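Long-range contacts in laminarinase (Aquimarina sp., PDB 6M6P), which probably hydrolyses the beta-1,3-glucan laminarin, as a glycoside hydrolase of family 16: residues S18-E23 / M70-R75; L201-G206 / A221-D226. All blocks are in the same frame, centred on the assembly; numbering follows the deposited sequence.

Contact 1. Residues S18-E23 / M70-R75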
# COMPACT_ATOMS: atom_id res chain seq x y z
N SER A 18 6.74 -8.88 -14.53
CA SER A 18 7.64 -9.80 -13.80
C SER A 18 8.40 -9.03 -12.71
O SER A 18 9.17 -9.68 -11.98
CB SER A 18 8.59 -10.47 -14.75
OG SER A 18 9.38 -9.48 -15.42
N ASP A 19 8.21 -7.71 -12.62
CA ASP A 19 8.80 -6.88 -11.53
C ASP A 19 8.07 -7.11 -10.20
O ASP A 19 8.65 -6.81 -9.18
CB ASP A 19 8.82 -5.42 -11.93
CG ASP A 19 9.89 -5.12 -12.97
OD1 ASP A 19 10.94 -5.78 -12.91
OD2 ASP A 19 9.67 -4.23 -13.81
N TRP A 20 6.87 -7.68 -10.22
CA TRP A 20 6.08 -7.96 -9.00
C TRP A 20 6.46 -9.33 -8.45
O TRP A 20 6.56 -10.24 -9.23
CB TRP A 20 4.58 -7.90 -9.28
CG TRP A 20 4.09 -6.53 -9.61
CD1 TRP A 20 3.77 -6.05 -10.84
CD2 TRP A 20 3.82 -5.45 -8.69
NE1 TRP A 20 3.35 -4.75 -10.76
CE2 TRP A 20 3.34 -4.36 -9.45
CE3 TRP A 20 3.91 -5.29 -7.30
CZ2 TRP A 20 2.99 -3.14 -8.89
CZ3 TRP A 20 3.57 -4.08 -6.74
CH2 TRP A 20 3.10 -3.02 -7.52
N VAL A 21 6.58 -9.44 -7.14
CA VAL A 21 6.69 -10.72 -6.40
C VAL A 21 5.47 -10.86 -5.48
O VAL A 21 4.95 -9.84 -5.03
CB VAL A 21 8.05 -10.76 -5.67
CG1 VAL A 21 8.06 -11.71 -4.48
CG2 VAL A 21 9.17 -11.10 -6.63
N PHE A 22 5.00 -12.08 -5.24
CA PHE A 22 3.75 -12.37 -4.48
C PHE A 22 4.10 -13.07 -3.18
O PHE A 22 4.87 -14.06 -3.21
CB PHE A 22 2.80 -13.26 -5.28
CG PHE A 22 2.24 -12.58 -6.51
CD1 PHE A 22 2.94 -12.58 -7.70
CD2 PHE A 22 1.01 -11.95 -6.47
CE1 PHE A 22 2.43 -11.95 -8.82
CE2 PHE A 22 0.50 -11.31 -7.58
CZ PHE A 22 1.21 -11.32 -8.76
N GLU A 23 3.52 -12.57 -2.09
CA GLU A 23 3.63 -13.20 -0.75
C GLU A 23 2.62 -14.32 -0.66
O GLU A 23 1.59 -14.29 -1.38
CB GLU A 23 3.40 -12.19 0.37
CG GLU A 23 4.27 -10.94 0.30
CD GLU A 23 5.67 -11.09 0.87
OE1 GLU A 23 6.14 -12.23 1.02
OE2 GLU A 23 6.28 -10.06 1.14
N MET A 70 1.30 -8.10 -3.21
CA MET A 70 2.38 -8.12 -4.22
C MET A 70 3.30 -6.94 -3.96
O MET A 70 2.84 -5.89 -3.48
CB MET A 70 1.83 -8.09 -5.65
CG MET A 70 0.72 -7.08 -5.84
SD MET A 70 -0.28 -7.44 -7.27
CE MET A 70 0.95 -7.11 -8.53
N LYS A 71 4.58 -7.14 -4.24
CA LYS A 71 5.62 -6.15 -3.93
C LYS A 71 6.64 -6.12 -5.05
O LYS A 71 6.88 -7.11 -5.73
CB LYS A 71 6.32 -6.47 -2.61
CG LYS A 71 7.22 -7.70 -2.67
CD LYS A 71 7.72 -8.16 -1.33
CE LYS A 71 8.41 -9.51 -1.37
NZ LYS A 71 8.71 -9.95 0.01
N THR A 72 7.33 -4.99 -5.13
CA THR A 72 8.30 -4.71 -6.20
C THR A 72 9.70 -5.07 -5.66
O THR A 72 10.65 -4.95 -6.41
CB THR A 72 7.99 -3.28 -6.63
OG1 THR A 72 7.72 -3.28 -8.02
CG2 THR A 72 9.09 -2.31 -6.28
N GLN A 73 9.78 -5.54 -4.41
CA GLN A 73 11.03 -5.77 -3.62
C GLN A 73 12.02 -6.69 -4.38
O GLN A 73 11.64 -7.78 -4.84
CB GLN A 73 10.70 -6.35 -2.23
CG GLN A 73 11.91 -6.52 -1.30
CD GLN A 73 11.58 -7.12 0.05
OE1 GLN A 73 10.50 -7.68 0.27
NE2 GLN A 73 12.53 -7.02 0.97
N GLY A 74 13.28 -6.28 -4.41
CA GLY A 74 14.39 -7.06 -4.97
C GLY A 74 14.43 -6.95 -6.48
O GLY A 74 15.37 -7.48 -7.06
N ARG A 75 13.46 -6.27 -7.09
CA ARG A 75 13.43 -6.03 -8.56
C ARG A 75 13.50 -4.53 -8.81
O ARG A 75 14.33 -4.13 -9.64
CB ARG A 75 12.18 -6.66 -9.19
CG ARG A 75 12.12 -8.19 -9.11
CD ARG A 75 12.36 -8.95 -10.42
NE ARG A 75 12.47 -8.12 -11.64
CZ ARG A 75 13.61 -7.59 -12.13
NH1 ARG A 75 14.77 -7.81 -11.54
NH2 ARG A 75 13.58 -6.85 -13.23
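Val21 and Lys71 form an antiparallel hydrogen-bonded pair, and their two backbone bonds join 18-23 to 70-75. Val21 N reaches Lys71 O at 2.7 Å, nearly straight at 172°, and Lys71 N returns to Val21 O at 2.8 Å. The next pair, Phe22 with Met70, is non-hydrogen-bonded, and both its side chains lie on the face of the sheet opposite to Val21 and Lys71.

The apolar contacts centre on Met70. A bend at chi3 (-67°) turns its methyl back over one face of the Trp20 indole, where CE lies 3.5 Å from the centroid of the five-membered ring in a CH-pi contact. Over the other indole face sits Thr72 OG1, a buried hydroxyl without a polar partner in the model. The sulfur meets both aromatics obliquely, as Met-aromatic contacts, with SD 4.0 Å from Phe22 CE2.

Charged pairs close the two ends. Lys71, extended beyond CG, brings NZ to Glu23 OE2 at 2.7 Å from above the carboxylate plane, and NZ also bonds Gln73 OE1 at 2.9 Å. Replacing this lysine with an alanine would probably leave the Glu23 carboxylate without its countercharge, the Gln73 amide freer to turn and Val21 CG1 without the packing of CE. At the far end, Arg75 folds back so that NE and NH2 share Asp19 OD1, NH2 at 2.9 Å; both bonds are weak in angle, and the carboxylate and guanidinium planes lie 32° apart. Asp19 OD2 is taken by Trp8 NE1.

The whole is a short strand around Val21 and Phe22 paired with the end of 63-71, flanked by loops 18-20 and 72-75 that Asp19 and Arg75 bridge, in the family 16 beta-sandwich; the Glu23 side chain lies about 7 Å from a bound beta-D-glucopyranose.

Contact 2. Residues L201-G206 / A221-D226. With CA (calcium ion), chain C.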
# COMPACT_ATOMS: atom_id res chain seq x y z
N LEU A 201 1.28 -3.55 -3.10
CA LEU A 201 -0.19 -3.53 -3.23
C LEU A 201 -0.74 -4.70 -2.44
O LEU A 201 -0.25 -5.83 -2.60
CB LEU A 201 -0.56 -3.67 -4.71
CG LEU A 201 -0.37 -2.42 -5.55
CD1 LEU A 201 -0.60 -2.72 -7.03
CD2 LEU A 201 -1.30 -1.30 -5.07
N ASN A 202 -1.78 -4.48 -1.65
CA ASN A 202 -2.46 -5.62 -1.00
C ASN A 202 -3.89 -5.24 -0.63
O ASN A 202 -4.22 -4.05 -0.56
CB ASN A 202 -1.69 -6.07 0.24
CG ASN A 202 -1.83 -5.09 1.38
OD1 ASN A 202 -1.12 -4.08 1.42
ND2 ASN A 202 -2.78 -5.35 2.27
N MET A 203 -4.70 -6.24 -0.35
CA MET A 203 -5.98 -6.08 0.35
C MET A 203 -5.98 -7.07 1.51
O MET A 203 -6.10 -8.27 1.24
CB MET A 203 -7.18 -6.37 -0.56
CG MET A 203 -8.51 -6.25 0.17
SD MET A 203 -9.81 -5.56 -0.89
CE MET A 203 -9.98 -6.90 -2.07
N ALA A 204 -5.83 -6.58 2.74
CA ALA A 204 -5.93 -7.43 3.95
C ALA A 204 -7.41 -7.51 4.32
O ALA A 204 -8.18 -6.66 3.89
CB ALA A 204 -5.09 -6.88 5.08
N ILE A 205 -7.77 -8.55 5.06
CA ILE A 205 -9.11 -8.70 5.68
C ILE A 205 -8.92 -8.79 7.19
O ILE A 205 -8.23 -9.71 7.64
CB ILE A 205 -9.83 -9.93 5.12
CG1 ILE A 205 -10.02 -9.81 3.61
CG2 ILE A 205 -11.14 -10.16 5.84
CD1 ILE A 205 -10.70 -8.54 3.16
N GLY A 206 -9.50 -7.83 7.90
CA GLY A 206 -9.38 -7.67 9.36
C GLY A 206 -7.97 -7.31 9.81
O GLY A 206 -7.02 -7.23 8.97
N ALA A 221 -14.67 -9.93 -3.16
CA ALA A 221 -14.54 -8.46 -3.23
C ALA A 221 -13.35 -8.09 -4.11
O ALA A 221 -12.32 -8.76 -4.02
CB ALA A 221 -14.38 -7.91 -1.84
N ARG A 222 -13.50 -7.08 -4.95
CA ARG A 222 -12.47 -6.78 -5.99
C ARG A 222 -11.83 -5.42 -5.73
O ARG A 222 -12.56 -4.45 -5.55
CB ARG A 222 -13.09 -6.83 -7.38
CG ARG A 222 -13.32 -8.27 -7.82
CD ARG A 222 -14.49 -8.38 -8.76
NE ARG A 222 -14.21 -7.61 -9.96
CZ ARG A 222 -13.77 -8.12 -11.11
NH1 ARG A 222 -13.52 -9.41 -11.23
NH2 ARG A 222 -13.58 -7.32 -12.15
N MET A 223 -10.51 -5.38 -5.75
CA MET A 223 -9.77 -4.11 -5.88
C MET A 223 -9.18 -4.05 -7.29
O MET A 223 -8.45 -4.98 -7.67
CB MET A 223 -8.65 -4.00 -4.85
CG MET A 223 -7.84 -2.76 -5.06
SD MET A 223 -6.61 -2.43 -3.79
CE MET A 223 -6.29 -4.07 -3.16
N LEU A 224 -9.46 -2.98 -8.03
CA LEU A 224 -8.97 -2.83 -9.41
C LEU A 224 -7.90 -1.75 -9.45
O LEU A 224 -8.08 -0.70 -8.84
CB LEU A 224 -10.15 -2.54 -10.33
CG LEU A 224 -10.72 -3.77 -11.05
CD1 LEU A 224 -11.53 -4.66 -10.12
CD2 LEU A 224 -11.56 -3.34 -12.25
N VAL A 225 -6.78 -2.04 -10.10
CA VAL A 225 -5.64 -1.10 -10.27
C VAL A 225 -5.44 -0.92 -11.77
O VAL A 225 -5.02 -1.86 -12.43
CB VAL A 225 -4.37 -1.60 -9.55
CG1 VAL A 225 -3.25 -0.58 -9.62
CG2 VAL A 225 -4.68 -1.94 -8.10
N ASP A 226 -5.81 0.25 -12.29
CA ASP A 226 -5.61 0.62 -13.71
C ASP A 226 -4.11 0.66 -13.99
O ASP A 226 -3.69 0.14 -15.05
CB ASP A 226 -6.31 1.94 -14.03
CG ASP A 226 -6.39 2.25 -15.52
OD1 ASP A 226 -6.02 1.35 -16.31
OD2 ASP A 226 -6.78 3.40 -15.88
CA CA C . -4.16 -0.21 -17.17
O HOH W 1 -3.17 2.04 -18.41
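Met203 and Met223 each set a methyl above the plane of a peptide group of the opposite strand; no aromatic ring takes part between these segments. Met223 CE stands above the plane of the peptide joining Asn202 to Met203, 3.3 Å from Asn202 O. Met203 CE lies above the plane of the Ala221-Arg222 peptide, past its oxygen end, 3.6 Å from Ala221 O. Two other flat groups have their partners elsewhere. The Asn202 side chain leaves the backbone away from 221-226, its OD1 accepts a hydrogen bond from Trp100 NE1, and the side chain is about 4 Å from a bound alpha-D-glucopyranose; the carboxylate of Asp226 uses OD1 for calcium and OD2 for Arg86.

The methionines also touch each other. Met223 CG is anti to the backbone N (chi1 176°), and the side chain reaches across until CE rests 3.6 Å from Met203 CB. Further along, Leu201 CD1 and Val225 CG1 touch more lightly at 4.3 Å.

Not one hydrogen bond joins the segments. Their axes pass 8.9 Å apart at 163°, the geometry of strands facing each other in a beta-sandwich, here the jelly roll of family 16. Strand 197-205 pairs with 63-71 and 95-103; strand 221-232 pairs with 5-10, 50-60 and 81-88, so the apolar side chains described fill the interior between the layers.

At Asp226 the chain turns a corner and meets the metal. Calcium is held by Asp226 O at 2.2 Å and more loosely by Asp226 OD1 at 2.6 Å, with one water and the carbonyl oxygens of Glu11 and Gly49 completing the modelled ligands.

Contact 1 closes before contact 2 opens along the chain, and their centres lie 16 Å apart. They nevertheless meet through neighbouring strands of one sheet, 63-71 and 197-205: Met70 N probably hydrogen-bonds Leu201 O at 2.8 Å, and Trp20 CH2 packs on Leu201 CD1 at 3.7 Å. Contact 1 is pairing within a layer, in which 21-22 joins 63-71, whereas contact 2 runs through the thickness of the sandwich to strand 221-232. Together they illustrate hydrogen bonding within a layer and apolar packing between layers. Bound sugar lies near Asn202 and, farther off, Glu23, while calcium is bound by Asp226 where strand 221-232 turns its corner.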